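Local coordinates for protein 5-formaminoimidazole-4-carboxamide-1-(beta)-D-ribofuranosyl 5'-monophosphate synthetase (Methanocaldococcus jannaschii, PDB 2R7L) that catalyses the ATP- and formate-dependent formylation of AICAR to FAICAR in purine biosynthesis, without the use of folates, at residues 80-85 with 108-113; 147-152 with 196-201; 280-283 with 289-292; 31-36 with 59-64. All blocks are in the same frame, centred on the assembly; numbering follows the deposited sequence.

Contact 1 of 4, residues 80-85 with 108-113; sequences EKLREL and FLVPMF
R83 reaches L109 and L82 reaches F108 and V110, so that helix 76-84 engages the loop 108-113 in two ways, one polar and one apolar. The R83 chain bends at chi3 (-54°), which swings the guanidinium over to the backbone of L109. There NH1 donates to L109 O at 2.7 Å. It meets the oxygen in the carbonyl plane, on a lone pair, although the N-H is bent and the oxygen lies 23° out of the guanidinium plane. CB of L109 sits at the edge of the same flat group, 3.4 Å from R83 NH1. The other nitrogen, NH2, makes a salt bridge to E76 and a long, weak one to E80, tying two acidic residues of its own helix to the loop. L82 takes the apolar half, crossing the F108 side chain at about a right angle with CD1 obliquely 3.9 Å from the ring atom CZ, while its CB packs on V110 CG1 at 4.0 Å. Within the loop, V110 CG2 lies above one face of the F108 ring, displaced toward the rim, and F95 pairs edge-to-face with that ring. L109 centres an inverse gamma turn, beyond which P111 and F113 bond through their backbones to V89 of strand 87-89. The loop thus runs beside this outermost strand of the parallel sheet while the helix packs on the sheet through L82, consistent with a Rossmann-like domain.

Contact 2 of 4, residues 147-152 with 196-201; sequences EDIDGT and AHIEEY. With ATP (adenosine-5'-triphosphate), chain E.
Y201 and T152 meet through a nearly straight backbone bond, Y201 N to T152 O at 3.0 Å. Their side chains run side by side in the same direction, T152 CG2 lying 3.8 Å from Y201 CB. With chi1 at -168°, the Y201 side chain extends away from its backbone N, carrying the ring to the base. The phenol turns a face to the C2 edge of the inclined adenine, ATP C2 standing 3.6 Å above the ring centre. The amino group of the base is gripped twice: ATP N6 donates to E199 OE2 at 2.8 Å and to E200 O at 3.0 Å. This is the adenine pocket of an ATP-grasp enzyme, in which the end of strand 197-200 reads the edge of the base. K156, which also bonds ATP, makes a salt bridge to E199 OE2. In the next shell, H197 NE2 makes a weak bond to E199 OE1, T152 OG1 is bonded to S170, and M247 of the second subunit packs on T152. Farther back, I149 of the loop crosses I198 at about a right angle, its CD1 3.8 Å from I198 CG2. I198 also touches F175, and its backbone pairs with that of Y143.

Contact 3 of 4, residues 280-283 with 289-292; sequences AKAK and GMIG
A282 and G289 carry most of the buried surface here, in nearly equal shares, with M290 adding a smaller patch. The methyl of A282 points from helix 268-285 at the returning chain and rests between two carbons of it: G289 CA at 4.1 Å and M290 CG at 3.9 Å. G289 has only backbone to offer, and this lets the chain come remarkably close; the CA atoms of K283 and G289 are 4.0 Å apart. Its backbone takes a positive phi, 105°, with psi at -145°, a conformation readily available to glycine. From there its CA meets the carbonyl oxygen of A282 in a CA-H...O contact of 3.3 Å and comes within 3.9 Å of K283 N. In M290, chi1 (-52°) sets CG against the A282 methyl, and the bends at chi2 and chi3 then direct SD and CE; across this contact CG does the touching. Beyond the two segments, L131 of helix 125-135 also packs on A282, I118 and A313 lie against M290, and N115 donates to G289 O. K283 turns its amine away to a salt bridge with D218. The contact therefore joins the end of the long helix 268-285 to the tight return that enters strand 292-300, in the ATP-grasp part of the chain. No conventional hydrogen bond crosses between the two segments. Cohesion across them rests on close carbon contacts and one weak C-H donor, which implies that shape complementarity, made possible by a glycine and an alanine, governs the fit more than directional polar bonding.

Contact 4 of 4, residues 31-36 with 59-64; sequences HILKGA and KVADKF
L33 and V60 cross at about a right angle where helix 29-38 of the Rossmann-like domain, the helix of the beta-alpha-beta unit between strands 20-24 and 43-47, meets the chain leading into strand 63-66. CB of L33 lies 3.4 Å from V60 CG1, closer than carbons usually pack, and 3.5 Å from V60 O. That oxygen is itself hydrogen-bonded to T43 OG1. The next atom, CG, is set anti to the carbonyl carbon (chi1 -62°) and stands a looser 4.1 Å from the same V60 methyl. From CG the branch CD1 continues the approach, reaching 3.5 Å from V60 CG1 on one hand and 4.1 Å from A61 CB on the other. L33 and A61 both also touch C45 of strand 43-47, so L33 fills the interface of its helix with the sheet and the incoming chain. The chi1 of V60, 104°, is off any staggered position; with the short carbon contact this may reflect local strain, but the rotamer is doubtful. Subunit contacts lie close by: K34 sends its amine to L331 O of the fourth subunit, and F64 N donates to E18 of the third. K34 also completes the seat of the valine. Its side chain passes obliquely, with CB and CD both near the second V60 methyl, and this methyl, CG2, ends 3.5 Å from K34 N.

In the fold
From the N terminus, contact 4 comes first, closing a loop of 22 residues that holds strand 43-47 and helix 53-57. Contact 1 follows, closing a second loop of the same length through strand 87-89 and two short helices. Their centres are 17 Å apart, and together they tie helices and loops to the parallel sheet of the N-terminal domain. Contact 2 closes a longer loop in the ATP-grasp part, its centre 44 Å from those of contacts 1 and 4. Contact 3 closes the shortest, from helix to strand. All four stand in series, none nested or crossing. Contacts 1 and 3 touch, F113 CE2 packing 3.9 Å from G292 CA, joining the N-terminal and ATP-grasp parts.

Contact 1 of 4, residues 80-85 with 108-113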
loop_
_atom_site.group_PDB
_atom_site.type_symbol
_atom_site.label_atom_id
_atom_site.label_comp_id
_atom_site.label_asym_id
_atom_site.label_seq_id
_atom_site.Cartn_x
_atom_site.Cartn_y
_atom_site.Cartn_z
ATOM N N GLU A 80 10.240 23.251 29.944
ATOM C CA GLU A 80 10.757 22.130 30.729
ATOM C C GLU A 80 10.092 20.812 30.376
ATOM O O GLU A 80 10.771 19.814 30.144
ATOM C CB GLU A 80 10.651 22.397 32.235
ATOM C CG GLU A 80 12.006 22.583 32.912
ATOM C CD GLU A 80 12.807 21.291 32.990
ATOM O OE1 GLU A 80 12.238 20.263 33.413
ATOM O OE2 GLU A 80 14.005 21.303 32.633
ATOM N N LYS A 81 8.764 20.810 30.346
ATOM C CA LYS A 81 8.020 19.642 29.907
ATOM C C LYS A 81 8.515 19.166 28.543
ATOM O O LYS A 81 8.703 17.971 28.332
ATOM C CB LYS A 81 6.529 19.951 29.838
ATOM C CG LYS A 81 5.948 20.480 31.127
ATOM C CD LYS A 81 4.438 20.579 31.024
ATOM C CE LYS A 81 3.824 21.132 32.295
ATOM N NZ LYS A 81 2.349 21.242 32.169
ATOM N N LEU A 82 8.735 20.107 27.627
ATOM C CA LEU A 82 9.192 19.770 26.282
ATOM C C LEU A 82 10.579 19.151 26.304
ATOM O O LEU A 82 10.887 18.260 25.509
ATOM C CB LEU A 82 9.189 21.001 25.371
ATOM C CG LEU A 82 7.842 21.566 24.914
ATOM C CD1 LEU A 82 8.048 22.872 24.151
ATOM C CD2 LEU A 82 7.085 20.556 24.061
ATOM N N ARG A 83 11.419 19.631 27.213
ATOM C CA ARG A 83 12.773 19.108 27.341
ATOM C C ARG A 83 12.774 17.731 27.999
ATOM O O ARG A 83 13.609 16.891 27.680
ATOM C CB ARG A 83 13.661 20.076 28.127
ATOM C CG ARG A 83 14.327 21.156 27.280
ATOM C CD ARG A 83 15.335 21.932 28.114
ATOM N NE ARG A 83 14.708 22.461 29.323
ATOM C CZ ARG A 83 14.459 23.748 29.540
ATOM N NH1 ARG A 83 14.804 24.655 28.635
ATOM N NH2 ARG A 83 13.873 24.127 30.668
ATOM N N GLU A 84 11.829 17.508 28.908
ATOM C CA GLU A 84 11.728 16.237 29.620
ATOM C C GLU A 84 11.107 15.164 28.734
ATOM O O GLU A 84 11.195 13.972 29.031
ATOM C CB GLU A 84 10.891 16.397 30.890
ATOM C CG GLU A 84 11.599 17.119 32.028
ATOM C CD GLU A 84 10.685 17.369 33.218
ATOM O OE1 GLU A 84 9.507 16.947 33.169
ATOM O OE2 GLU A 84 11.142 17.990 34.203
ATOM N N LEU A 85 10.472 15.601 27.650
ATOM C CA LEU A 85 9.829 14.699 26.708
ATOM C C LEU A 85 10.745 14.425 25.537
ATOM O O LEU A 85 10.382 13.691 24.616
ATOM C CB LEU A 85 8.509 15.293 26.217
ATOM C CG LEU A 85 7.342 15.164 27.195
ATOM C CD1 LEU A 85 6.163 15.978 26.715
ATOM C CD2 LEU A 85 6.948 13.706 27.373
ATOM N N PHE A 108 13.660 30.867 24.271
ATOM C CA PHE A 108 13.041 29.547 24.090
ATOM C C PHE A 108 14.092 28.442 24.021
ATOM O O PHE A 108 14.589 28.114 22.946
ATOM C CB PHE A 108 12.157 29.524 22.835
ATOM C CG PHE A 108 11.182 28.385 22.807
ATOM C CD1 PHE A 108 11.345 27.334 21.922
ATOM C CD2 PHE A 108 10.109 28.361 23.677
ATOM C CE1 PHE A 108 10.447 26.279 21.901
ATOM C CE2 PHE A 108 9.210 27.307 23.661
ATOM C CZ PHE A 108 9.380 26.270 22.772
ATOM N N LEU A 109 14.425 27.872 25.176
ATOM C CA LEU A 109 15.498 26.883 25.263
ATOM C C LEU A 109 15.006 25.459 25.004
ATOM O O LEU A 109 14.938 24.636 25.918
ATOM C CB LEU A 109 16.196 26.972 26.623
ATOM C CG LEU A 109 16.964 28.264 26.909
ATOM C CD1 LEU A 109 17.400 28.314 28.366
ATOM C CD2 LEU A 109 18.158 28.394 25.976
ATOM N N VAL A 110 14.656 25.184 23.752
ATOM C CA VAL A 110 14.230 23.857 23.325
ATOM C C VAL A 110 14.748 23.652 21.916
ATOM O O VAL A 110 14.644 24.552 21.090
ATOM C CB VAL A 110 12.697 23.719 23.328
ATOM C CG1 VAL A 110 12.283 22.252 23.167
ATOM C CG2 VAL A 110 12.116 24.290 24.603
ATOM N N PRO A 111 15.344 22.479 21.640
ATOM C CA PRO A 111 15.833 22.208 20.294
ATOM C C PRO A 111 14.732 22.463 19.270
ATOM O O PRO A 111 13.564 22.182 19.536
ATOM C CB PRO A 111 16.193 20.724 20.351
ATOM C CG PRO A 111 16.544 20.490 21.773
ATOM C CD PRO A 111 15.609 21.358 22.559
ATOM N N MET A 112 15.099 23.007 18.117
ATOM C CA MET A 112 14.104 23.442 17.143
ATOM C C MET A 112 14.579 23.082 15.755
ATOM O O MET A 112 15.721 23.354 15.406
ATOM C CB MET A 112 13.888 24.955 17.239
ATOM C CG MET A 112 12.426 25.384 17.201
ATOM S SD MET A 112 12.215 27.181 17.215
ATOM C CE MET A 112 13.168 27.608 15.749
ATOM N N PHE A 113 13.710 22.453 14.969
ATOM C CA PHE A 113 14.057 22.121 13.594
ATOM C C PHE A 113 14.132 23.400 12.758
ATOM O O PHE A 113 13.220 24.221 12.795
ATOM C CB PHE A 113 13.026 21.155 12.996
ATOM C CG PHE A 113 13.346 20.726 11.594
ATOM C CD1 PHE A 113 14.253 19.704 11.358
ATOM C CD2 PHE A 113 12.749 21.349 10.510
ATOM C CE1 PHE A 113 14.557 19.305 10.066
ATOM C CE2 PHE A 113 13.049 20.958 9.216
ATOM C CZ PHE A 113 13.949 19.927 8.992
#

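Contact 2 of 4, residues 147-152 with 196-201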
loop_
_atom_site.group_PDB
_atom_site.type_symbol
_atom_site.label_atom_id
_atom_site.label_comp_id
_atom_site.label_asym_id
_atom_site.label_seq_id
_atom_site.Cartn_x
_atom_site.Cartn_y
_atom_site.Cartn_z
ATOM N N GLU A 147 3.194 59.753 -4.229
ATOM C CA GLU A 147 3.451 60.623 -5.380
ATOM C C GLU A 147 4.192 59.919 -6.519
ATOM O O GLU A 147 4.263 60.437 -7.634
ATOM C CB GLU A 147 4.199 61.897 -4.949
ATOM C CG GLU A 147 3.300 62.975 -4.337
ATOM C CD GLU A 147 2.649 62.532 -3.031
ATOM O OE1 GLU A 147 3.321 61.847 -2.229
ATOM O OE2 GLU A 147 1.466 62.870 -2.800
ATOM N N ASP A 148 4.732 58.735 -6.246
ATOM C CA ASP A 148 5.505 58.008 -7.248
ATOM C C ASP A 148 4.653 57.041 -8.079
ATOM O O ASP A 148 5.148 56.437 -9.035
ATOM C CB ASP A 148 6.669 57.270 -6.587
ATOM C CG ASP A 148 7.753 58.213 -6.089
ATOM O OD1 ASP A 148 8.313 58.966 -6.919
ATOM O OD2 ASP A 148 8.050 58.194 -4.873
ATOM N N ILE A 149 3.376 56.913 -7.719
ATOM C CA ILE A 149 2.462 55.990 -8.390
ATOM C C ILE A 149 2.310 56.354 -9.863
ATOM O O ILE A 149 1.891 57.462 -10.193
ATOM C CB ILE A 149 1.055 56.001 -7.751
ATOM C CG1 ILE A 149 1.034 55.306 -6.391
ATOM C CG2 ILE A 149 0.069 55.287 -8.651
ATOM C CD1 ILE A 149 2.269 55.477 -5.572
ATOM N N ASP A 150 2.652 55.422 -10.745
ATOM C CA ASP A 150 2.528 55.637 -12.183
ATOM C C ASP A 150 1.818 54.453 -12.829
ATOM O O ASP A 150 1.775 54.324 -14.051
ATOM C CB ASP A 150 3.909 55.827 -12.811
ATOM C CG ASP A 150 4.805 54.611 -12.634
ATOM O OD1 ASP A 150 4.359 53.622 -12.015
ATOM O OD2 ASP A 150 5.957 54.641 -13.113
ATOM N N GLY A 151 1.274 53.578 -11.995
ATOM C CA GLY A 151 0.552 52.407 -12.473
ATOM C C GLY A 151 -0.361 51.908 -11.379
ATOM O O GLY A 151 -0.611 52.613 -10.404
ATOM N N THR A 152 -0.865 50.691 -11.531
ATOM C CA THR A 152 -1.699 50.109 -10.498
ATOM C C THR A 152 -0.796 49.578 -9.390
ATOM O O THR A 152 0.233 48.950 -9.651
ATOM C CB THR A 152 -2.619 49.006 -11.056
ATOM O OG1 THR A 152 -3.357 49.530 -12.165
ATOM C CG2 THR A 152 -3.605 48.532 -9.997
ATOM N N ALA A 196 2.767 53.227 5.203
ATOM C CA ALA A 196 2.206 52.397 4.145
ATOM C C ALA A 196 3.293 51.856 3.226
ATOM O O ALA A 196 4.229 52.573 2.867
ATOM C CB ALA A 196 1.191 53.190 3.342
ATOM N N HIS A 197 3.167 50.586 2.855
ATOM C CA HIS A 197 4.059 49.993 1.871
ATOM C C HIS A 197 3.341 49.881 0.528
ATOM O O HIS A 197 2.318 49.206 0.411
ATOM C CB HIS A 197 4.559 48.622 2.337
ATOM C CG HIS A 197 5.430 47.926 1.335
ATOM N ND1 HIS A 197 6.769 48.217 1.183
ATOM C CD2 HIS A 197 5.152 46.956 0.433
ATOM C CE1 HIS A 197 7.278 47.454 0.232
ATOM N NE2 HIS A 197 6.319 46.679 -0.241
ATOM N N ILE A 198 3.889 50.550 -0.479
ATOM C CA ILE A 198 3.267 50.629 -1.792
ATOM C C ILE A 198 4.107 49.865 -2.789
ATOM O O ILE A 198 5.297 50.151 -2.943
ATOM C CB ILE A 198 3.171 52.101 -2.273
ATOM C CG1 ILE A 198 2.536 52.982 -1.192
ATOM C CG2 ILE A 198 2.413 52.198 -3.597
ATOM C CD1 ILE A 198 2.595 54.469 -1.493
ATOM N N GLU A 199 3.502 48.895 -3.472
ATOM C CA GLU A 199 4.228 48.166 -4.508
ATOM C C GLU A 199 3.383 47.885 -5.737
ATOM O O GLU A 199 2.153 47.894 -5.692
ATOM C CB GLU A 199 4.816 46.850 -3.964
ATOM C CG GLU A 199 3.778 45.884 -3.390
ATOM C CD GLU A 199 4.375 44.535 -2.995
ATOM O OE1 GLU A 199 5.567 44.487 -2.622
ATOM O OE2 GLU A 199 3.647 43.520 -3.055
ATOM N N GLU A 200 4.072 47.625 -6.836
ATOM C CA GLU A 200 3.438 47.256 -8.082
ATOM C C GLU A 200 2.400 46.152 -7.884
ATOM O O GLU A 200 2.691 45.110 -7.302
ATOM C CB GLU A 200 4.513 46.785 -9.057
ATOM C CG GLU A 200 3.978 46.163 -10.323
ATOM C CD GLU A 200 5.078 45.599 -11.183
ATOM O OE1 GLU A 200 6.224 45.484 -10.689
ATOM O OE2 GLU A 200 4.800 45.281 -12.357
ATOM N N TYR A 201 1.181 46.386 -8.354
ATOM C CA TYR A 201 0.187 45.329 -8.385
ATOM C C TYR A 201 0.568 44.405 -9.536
ATOM O O TYR A 201 0.543 44.819 -10.700
ATOM C CB TYR A 201 -1.222 45.896 -8.589
ATOM C CG TYR A 201 -2.305 44.871 -8.346
ATOM C CD1 TYR A 201 -2.986 44.831 -7.137
ATOM C CD2 TYR A 201 -2.629 43.924 -9.315
ATOM C CE1 TYR A 201 -3.974 43.888 -6.898
ATOM C CE2 TYR A 201 -3.619 42.973 -9.091
ATOM C CZ TYR A 201 -4.282 42.960 -7.877
ATOM O OH TYR A 201 -5.262 42.026 -7.634
HETATM P PG ATP E . -0.550 35.521 4.208
HETATM O O1G ATP E . 0.278 34.921 5.321
HETATM O O2G ATP E . -0.269 34.939 2.837
HETATM O O3G ATP E . -2.020 35.630 4.541
HETATM P PB ATP E . 1.387 37.500 3.529
HETATM O O1B ATP E . 2.232 36.270 3.307
HETATM O O2B ATP E . 1.943 38.611 4.392
HETATM O O3B ATP E . -0.050 37.064 4.136
HETATM P PA ATP E . 0.626 39.608 1.722
HETATM O O1A ATP E . 1.833 40.318 1.167
HETATM O O2A ATP E . -0.174 40.170 2.866
HETATM O O3A ATP E . 1.052 38.079 2.057
HETATM O "O5'" ATP E . -0.378 39.381 0.496
HETATM C "C5'" ATP E . -1.740 39.084 0.755
HETATM C "C4'" ATP E . -2.438 38.909 -0.583
HETATM O "O4'" ATP E . -2.471 40.150 -1.296
HETATM C "C3'" ATP E . -1.714 37.938 -1.500
HETATM O "O3'" ATP E . -2.108 36.582 -1.265
HETATM C "C2'" ATP E . -2.113 38.423 -2.880
HETATM O "O2'" ATP E . -3.365 37.858 -3.263
HETATM C "C1'" ATP E . -2.291 39.926 -2.698
HETATM N N9 ATP E . -1.035 40.580 -3.110
HETATM C C8 ATP E . 0.027 40.783 -2.306
HETATM N N7 ATP E . 1.032 41.394 -2.979
HETATM C C5 ATP E . 0.606 41.609 -4.238
HETATM C C6 ATP E . 1.170 42.226 -5.459
HETATM N N6 ATP E . 2.421 42.745 -5.472
HETATM N N1 ATP E . 0.396 42.232 -6.562
HETATM C C2 ATP E . -0.852 41.711 -6.564
HETATM N N3 ATP E . -1.427 41.147 -5.490
HETATM C C4 ATP E . -0.755 41.056 -4.323
#

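Contact 3 of 4, residues 280-283 with 289-292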
loop_
_atom_site.group_PDB
_atom_site.type_symbol
_atom_site.label_atom_id
_atom_site.label_comp_id
_atom_site.label_asym_id
_atom_site.label_seq_id
_atom_site.Cartn_x
_atom_site.Cartn_y
_atom_site.Cartn_z
ATOM N N ALA A 280 21.345 29.491 -2.017
ATOM C CA ALA A 280 22.751 29.850 -2.154
ATOM C C ALA A 280 23.075 31.192 -1.498
ATOM O O ALA A 280 24.128 31.344 -0.884
ATOM C CB ALA A 280 23.164 29.850 -3.626
ATOM N N LYS A 281 22.168 32.162 -1.609
ATOM C CA LYS A 281 22.406 33.469 -1.002
ATOM C C LYS A 281 22.185 33.455 0.504
ATOM O O LYS A 281 22.925 34.100 1.244
ATOM C CB LYS A 281 21.551 34.565 -1.655
ATOM C CG LYS A 281 21.858 35.989 -1.142
ATOM C CD LYS A 281 23.300 36.438 -1.452
ATOM C CE LYS A 281 23.572 36.440 -2.956
ATOM N NZ LYS A 281 25.009 36.676 -3.306
ATOM N N ALA A 282 21.171 32.727 0.960
ATOM C CA ALA A 282 20.863 32.667 2.391
ATOM C C ALA A 282 21.983 31.977 3.173
ATOM O O ALA A 282 22.154 32.208 4.370
ATOM C CB ALA A 282 19.539 31.966 2.626
ATOM N N LYS A 283 22.740 31.126 2.489
ATOM C CA LYS A 283 23.927 30.520 3.086
ATOM C C LYS A 283 24.951 31.600 3.447
ATOM O O LYS A 283 25.526 31.581 4.536
ATOM C CB LYS A 283 24.546 29.495 2.136
ATOM C CG LYS A 283 23.847 28.142 2.143
ATOM C CD LYS A 283 24.417 27.217 1.081
ATOM C CE LYS A 283 23.818 25.823 1.192
ATOM N NZ LYS A 283 23.878 25.115 -0.113
ATOM N N GLY A 289 21.909 29.082 6.558
ATOM C CA GLY A 289 20.967 29.383 5.487
ATOM C C GLY A 289 19.591 28.810 5.758
ATOM O O GLY A 289 19.140 28.765 6.906
ATOM N N MET A 290 18.922 28.374 4.695
ATOM C CA MET A 290 17.604 27.757 4.816
ATOM C C MET A 290 17.760 26.326 5.309
ATOM O O MET A 290 18.637 25.597 4.848
ATOM C CB MET A 290 16.885 27.764 3.465
ATOM C CG MET A 290 16.842 29.135 2.797
ATOM S SD MET A 290 15.446 30.169 3.283
ATOM C CE MET A 290 14.969 29.475 4.861
ATOM N N ILE A 291 16.922 25.930 6.258
ATOM C CA ILE A 291 16.935 24.551 6.736
ATOM C C ILE A 291 15.520 23.993 6.708
ATOM O O ILE A 291 14.650 24.435 7.456
ATOM C CB ILE A 291 17.533 24.437 8.161
ATOM C CG1 ILE A 291 18.962 24.997 8.201
ATOM C CG2 ILE A 291 17.501 22.995 8.649
ATOM C CD1 ILE A 291 19.957 24.257 7.332
ATOM N N GLY A 292 15.288 23.027 5.827
ATOM C CA GLY A 292 13.980 22.412 5.730
ATOM C C GLY A 292 13.013 23.184 4.850
ATOM O O GLY A 292 13.372 23.621 3.752
#

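Contact 4 of 4, residues 31-36 with 59-64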
loop_
_atom_site.group_PDB
_atom_site.type_symbol
_atom_site.label_atom_id
_atom_site.label_comp_id
_atom_site.label_asym_id
_atom_site.label_seq_id
_atom_site.Cartn_x
_atom_site.Cartn_y
_atom_site.Cartn_z
ATOM N N HIS A 31 -0.450 18.012 9.797
ATOM C CA HIS A 31 0.430 17.160 9.006
ATOM C C HIS A 31 1.850 17.122 9.550
ATOM O O HIS A 31 2.606 16.199 9.259
ATOM C CB HIS A 31 0.395 17.502 7.510
ATOM C CG HIS A 31 0.857 18.888 7.179
ATOM N ND1 HIS A 31 2.184 19.208 6.999
ATOM C CD2 HIS A 31 0.162 20.030 6.965
ATOM C CE1 HIS A 31 2.290 20.491 6.707
ATOM N NE2 HIS A 31 1.076 21.010 6.669
ATOM N N ILE A 32 2.210 18.117 10.353
ATOM C CA ILE A 32 3.459 18.054 11.090
ATOM C C ILE A 32 3.416 16.876 12.060
ATOM O O ILE A 32 4.389 16.127 12.188
ATOM C CB ILE A 32 3.733 19.349 11.889
ATOM C CG1 ILE A 32 4.208 20.465 10.958
ATOM C CG2 ILE A 32 4.781 19.097 12.975
ATOM C CD1 ILE A 32 4.237 21.855 11.620
ATOM N N LEU A 33 2.288 16.723 12.749
ATOM C CA LEU A 33 2.133 15.653 13.719
ATOM C C LEU A 33 1.861 14.316 13.009
ATOM O O LEU A 33 2.497 13.304 13.318
ATOM C CB LEU A 33 1.034 15.995 14.735
ATOM C CG LEU A 33 1.263 17.234 15.612
ATOM C CD1 LEU A 33 0.074 17.496 16.532
ATOM C CD2 LEU A 33 2.555 17.127 16.422
ATOM N N LYS A 34 0.936 14.319 12.051
ATOM C CA LYS A 34 0.681 13.120 11.242
ATOM C C LYS A 34 1.956 12.603 10.590
ATOM O O LYS A 34 2.265 11.418 10.671
ATOM C CB LYS A 34 -0.377 13.375 10.168
ATOM C CG LYS A 34 -0.807 12.114 9.400
ATOM C CD LYS A 34 -1.403 11.079 10.334
ATOM C CE LYS A 34 -1.713 9.770 9.609
ATOM N NZ LYS A 34 -2.484 8.847 10.477
ATOM N N GLY A 35 2.690 13.492 9.935
ATOM C CA GLY A 35 3.932 13.106 9.272
ATOM C C GLY A 35 4.921 12.472 10.230
ATOM O O GLY A 35 5.618 11.524 9.880
ATOM N N ALA A 36 4.987 13.014 11.441
ATOM C CA ALA A 36 5.847 12.482 12.490
ATOM C C ALA A 36 5.443 11.064 12.897
ATOM O O ALA A 36 6.282 10.179 12.977
ATOM C CB ALA A 36 5.821 13.399 13.696
ATOM N N LYS A 59 -6.606 12.220 15.895
ATOM C CA LYS A 59 -5.813 11.173 16.557
ATOM C C LYS A 59 -4.342 11.285 16.214
ATOM O O LYS A 59 -3.666 10.290 15.982
ATOM C CB LYS A 59 -6.331 9.776 16.187
ATOM C CG LYS A 59 -7.740 9.469 16.692
ATOM C CD LYS A 59 -7.778 9.436 18.211
ATOM C CE LYS A 59 -9.210 9.436 18.738
ATOM N NZ LYS A 59 -9.267 10.012 20.115
ATOM N N VAL A 60 -3.848 12.513 16.221
ATOM C CA VAL A 60 -2.587 12.833 15.592
ATOM C C VAL A 60 -1.521 13.145 16.638
ATOM O O VAL A 60 -0.328 13.210 16.337
ATOM C CB VAL A 60 -2.820 13.998 14.574
ATOM C CG1 VAL A 60 -2.310 15.340 15.097
ATOM C CG2 VAL A 60 -2.242 13.648 13.230
ATOM N N ALA A 61 -1.952 13.306 17.885
ATOM C CA ALA A 61 -1.016 13.641 18.950
ATOM C C ALA A 61 -1.050 12.600 20.056
ATOM O O ALA A 61 -2.123 12.201 20.520
ATOM C CB ALA A 61 -1.309 15.026 19.508
ATOM N N ASP A 62 0.132 12.161 20.472
ATOM C CA ASP A 62 0.237 11.150 21.513
ATOM C C ASP A 62 0.161 11.776 22.897
ATOM O O ASP A 62 -0.489 11.237 23.786
ATOM C CB ASP A 62 1.536 10.361 21.364
ATOM C CG ASP A 62 1.550 9.487 20.123
ATOM O OD1 ASP A 62 0.477 8.982 19.722
ATOM O OD2 ASP A 62 2.645 9.300 19.554
ATOM N N LYS A 63 0.835 12.911 23.072
ATOM C CA LYS A 63 0.825 13.627 24.342
ATOM C C LYS A 63 0.330 15.060 24.132
ATOM O O LYS A 63 0.764 15.741 23.203
ATOM C CB LYS A 63 2.236 13.658 24.938
ATOM C CG LYS A 63 2.308 13.481 26.460
ATOM C CD LYS A 63 1.158 14.170 27.188
ATOM C CE LYS A 63 1.371 14.205 28.697
ATOM N NZ LYS A 63 2.320 15.285 29.094
ATOM N N PHE A 64 -0.580 15.514 24.989
ATOM C CA PHE A 64 -1.006 16.914 24.988
ATOM C C PHE A 64 -0.387 17.681 26.149
ATOM O O PHE A 64 -0.410 17.216 27.290
ATOM C CB PHE A 64 -2.526 17.019 25.083
ATOM C CG PHE A 64 -3.245 16.465 23.894
ATOM C CD1 PHE A 64 -3.340 17.199 22.723
ATOM C CD2 PHE A 64 -3.819 15.204 23.941
ATOM C CE1 PHE A 64 -4.000 16.692 21.624
ATOM C CE2 PHE A 64 -4.480 14.687 22.842
ATOM C CZ PHE A 64 -4.571 15.435 21.681
#